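Local coordinates for testis-expressed protein 101 (Mus musculus, PDB 7BPS) that helps control sperm binding to the zona pellucida and sperm migration into the oviduct, probably acting through the adhesion molecule ADAM3, at residues Val53-Lys58 with Ala158-Lys163. Residues are numbered along the deposited sequence; the frame is centred on the assembly and turned at random.
Sequences VVLASK and ATVQVK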
ATOM      1  N   VAL A  53      -5.838  -4.363   0.663  1.00 29.75           N
ATOM      2  CA  VAL A  53      -4.812  -4.475   1.731  1.00 33.30           C
ATOM      3  C   VAL A  53      -4.419  -3.047   2.133  1.00 30.85           C
ATOM      4  O   VAL A  53      -4.150  -2.239   1.251  1.00 31.24           O
ATOM      5  CB  VAL A  53      -3.603  -5.296   1.255  1.00 35.16           C
ATOM      6  CG1 VAL A  53      -2.553  -5.456   2.347  1.00 40.21           C
ATOM      7  CG2 VAL A  53      -4.057  -6.656   0.774  1.00 37.77           C
ATOM      8  N   VAL A  54      -4.420  -2.756   3.426  1.00 28.97           N
ATOM      9  CA  VAL A  54      -4.030  -1.439   3.989  1.00 30.07           C
ATOM     10  C   VAL A  54      -2.872  -1.644   4.980  1.00 34.53           C
ATOM     11  O   VAL A  54      -3.064  -2.352   6.025  1.00 31.13           O
ATOM     12  CB  VAL A  54      -5.243  -0.735   4.608  1.00 28.71           C
ATOM     13  CG1 VAL A  54      -4.906   0.646   5.061  1.00 32.17           C
ATOM     14  CG2 VAL A  54      -6.383  -0.662   3.618  1.00 32.15           C
ATOM     15  N   LEU A  55      -1.694  -1.116   4.610  1.00 33.76           N
ATOM     16  CA  LEU A  55      -0.506  -0.940   5.473  1.00 32.01           C
ATOM     17  C   LEU A  55      -0.483   0.538   5.879  1.00 32.38           C
ATOM     18  O   LEU A  55      -0.224   1.402   5.011  1.00 32.69           O
ATOM     19  CB  LEU A  55       0.769  -1.357   4.727  1.00 34.13           C
ATOM     20  CG  LEU A  55       0.768  -2.781   4.160  1.00 35.62           C
ATOM     21  CD1 LEU A  55       0.295  -2.793   2.707  1.00 35.13           C
ATOM     22  CD2 LEU A  55       2.132  -3.444   4.253  1.00 35.07           C
ATOM     23  N   ALA A  56      -0.819   0.818   7.137  1.00 33.97           N
ATOM     24  CA  ALA A  56      -0.931   2.176   7.712  1.00 33.42           C
ATOM     25  C   ALA A  56       0.049   2.329   8.883  1.00 33.86           C
ATOM     26  O   ALA A  56      -0.045   1.572   9.888  1.00 32.30           O
ATOM     27  CB  ALA A  56      -2.354   2.462   8.137  1.00 32.75           C
ATOM     28  N   SER A  57       0.944   3.306   8.748  1.00 34.77           N
ATOM     29  CA  SER A  57       2.000   3.638   9.726  1.00 38.89           C
ATOM     30  C   SER A  57       1.885   5.100  10.171  1.00 40.81           C
ATOM     31  O   SER A  57       1.854   5.980   9.306  1.00 40.17           O
ATOM     32  CB  SER A  57       3.345   3.380   9.154  1.00 38.28           C
ATOM     33  OG  SER A  57       4.310   3.915  10.016  1.00 42.06           O
ATOM     34  N   LYS A  58       1.845   5.320  11.486  1.00 40.98           N
ATOM     35  CA  LYS A  58       2.093   6.633  12.127  1.00 40.46           C
ATOM     36  C   LYS A  58       3.209   6.459  13.165  1.00 44.73           C
ATOM     37  O   LYS A  58       3.197   5.462  13.892  1.00 39.62           O
ATOM     38  CB  LYS A  58       0.805   7.168  12.734  1.00 36.52           C
ATOM     39  CG  LYS A  58      -0.227   7.601  11.708  1.00 36.90           C
ATOM     40  CD  LYS A  58      -1.286   8.500  12.292  1.00 35.49           C
ATOM     41  CE  LYS A  58      -2.396   8.812  11.308  1.00 37.50           C
ATOM     42  NZ  LYS A  58      -3.382   9.745  11.904  1.00 37.68           N
ATOM     43  N   ALA A 158       5.876  -7.255   6.844  1.00 34.35           N
ATOM     44  CA  ALA A 158       4.696  -7.923   6.259  1.00 34.36           C
ATOM     45  C   ALA A 158       5.013  -8.492   4.875  1.00 33.19           C
ATOM     46  O   ALA A 158       5.970  -8.015   4.260  1.00 32.19           O
ATOM     47  CB  ALA A 158       3.586  -6.908   6.194  1.00 39.67           C
ATOM     48  N   THR A 159       4.252  -9.480   4.408  1.00 32.34           N
ATOM     49  CA  THR A 159       4.186  -9.900   2.986  1.00 34.30           C
ATOM     50  C   THR A 159       2.736  -9.781   2.486  1.00 34.61           C
ATOM     51  O   THR A 159       1.778 -10.092   3.247  1.00 34.14           O
ATOM     52  CB  THR A 159       4.494 -11.371   2.676  1.00 37.07           C
ATOM     53  OG1 THR A 159       4.232 -12.211   3.794  1.00 38.77           O
ATOM     54  CG2 THR A 159       5.887 -11.610   2.184  1.00 45.14           C
ATOM     55  N   VAL A 160       2.614  -9.445   1.214  1.00 28.41           N
ATOM     56  CA  VAL A 160       1.333  -9.334   0.490  1.00 29.34           C
ATOM     57  C   VAL A 160       1.472 -10.176  -0.767  1.00 29.24           C
ATOM     58  O   VAL A 160       2.441  -9.953  -1.536  1.00 29.40           O
ATOM     59  CB  VAL A 160       0.993  -7.873   0.190  1.00 28.59           C
ATOM     60  CG1 VAL A 160      -0.357  -7.774  -0.503  1.00 31.96           C
ATOM     61  CG2 VAL A 160       1.024  -7.024   1.456  1.00 29.87           C
ATOM     62  N   GLN A 161       0.580 -11.147  -0.929  1.00 27.65           N
ATOM     63  CA  GLN A 161       0.455 -11.879  -2.203  1.00 29.98           C
ATOM     64  C   GLN A 161      -0.613 -11.176  -3.060  1.00 30.49           C
ATOM     65  O   GLN A 161      -1.703 -10.827  -2.514  1.00 27.44           O
ATOM     66  CB  GLN A 161       0.136 -13.337  -1.929  1.00 29.14           C
ATOM     67  CG  GLN A 161      -0.017 -14.115  -3.215  1.00 31.31           C
ATOM     68  CD  GLN A 161       0.170 -15.595  -3.032  1.00 32.36           C
ATOM     69  OE1 GLN A 161       0.944 -16.207  -3.757  1.00 32.45           O
ATOM     70  NE2 GLN A 161      -0.539 -16.170  -2.084  1.00 27.58           N
ATOM     71  N   VAL A 162      -0.279 -10.943  -4.334  1.00 31.56           N
ATOM     72  CA  VAL A 162      -1.130 -10.204  -5.300  1.00 32.95           C
ATOM     73  C   VAL A 162      -1.105 -10.955  -6.628  1.00 32.85           C
ATOM     74  O   VAL A 162       0.005 -11.117  -7.227  1.00 28.57           O
ATOM     75  CB  VAL A 162      -0.656  -8.757  -5.489  1.00 36.59           C
ATOM     76  CG1 VAL A 162      -1.614  -8.004  -6.404  1.00 39.75           C
ATOM     77  CG2 VAL A 162      -0.497  -8.025  -4.182  1.00 37.24           C
ATOM     78  N   LYS A 163      -2.282 -11.384  -7.085  1.00 33.04           N
ATOM     79  CA  LYS A 163      -2.447 -11.998  -8.433  1.00 33.70           C
ATOM     80  C   LYS A 163      -3.552 -11.273  -9.182  1.00 34.10           C
ATOM     81  O   LYS A 163      -4.548 -10.903  -8.526  1.00 33.26           O
ATOM     82  CB  LYS A 163      -2.792 -13.483  -8.319  1.00 36.00           C
ATOM     83  CG  LYS A 163      -1.789 -14.300  -7.514  1.00 35.90           C
ATOM     84  CD  LYS A 163      -2.134 -15.749  -7.450  1.00 35.52           C
ATOM     85  CE  LYS A 163      -1.129 -16.548  -6.656  1.00 35.17           C
ATOM     86  NZ  LYS A 163      -1.303 -17.977  -6.971  1.00 37.63           N
TER
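Val53 and Val160 meet with branched methyl ends, and no ring or other flat side chain takes part across this contact. The two valines reach toward each other tip to tip. Their methyls pair crosswise: Val53 CG1 lies 4.0 Å from Val160 CG2, and Val53 CG2 lies 4.1 Å from Val160 CG1. With CG1 anti to the backbone N (chi1 -178° in each) and CG2 anti to the carbonyl carbon, the fork of each valine faces the other and both branches touch. Leu55 CD2 lies 4.2 Å from Ala158 CB, and Leu55 CD1 is more loosely placed, 4.5 Å from Val160 CG2. The meeting is purely apolar. The axes of segments 53-58 and 158-163 approach to 9.8 Å, the spacing of facing sheets and not of paired strands, with their directions 154° apart, close to antiparallel. Phe151 of strand 143-152 touches both Leu55 and Val160. Leu126 of strand 119-126 touches both valines, and Leu13 and Leu15 of strand 6-16 pack on Leu55 and Val53. These residues continue the apolar layer between the two sheets. The arrangement is a buried sheet-on-sheet interface between two tandem Ly6/uPAR domains of the three-finger family.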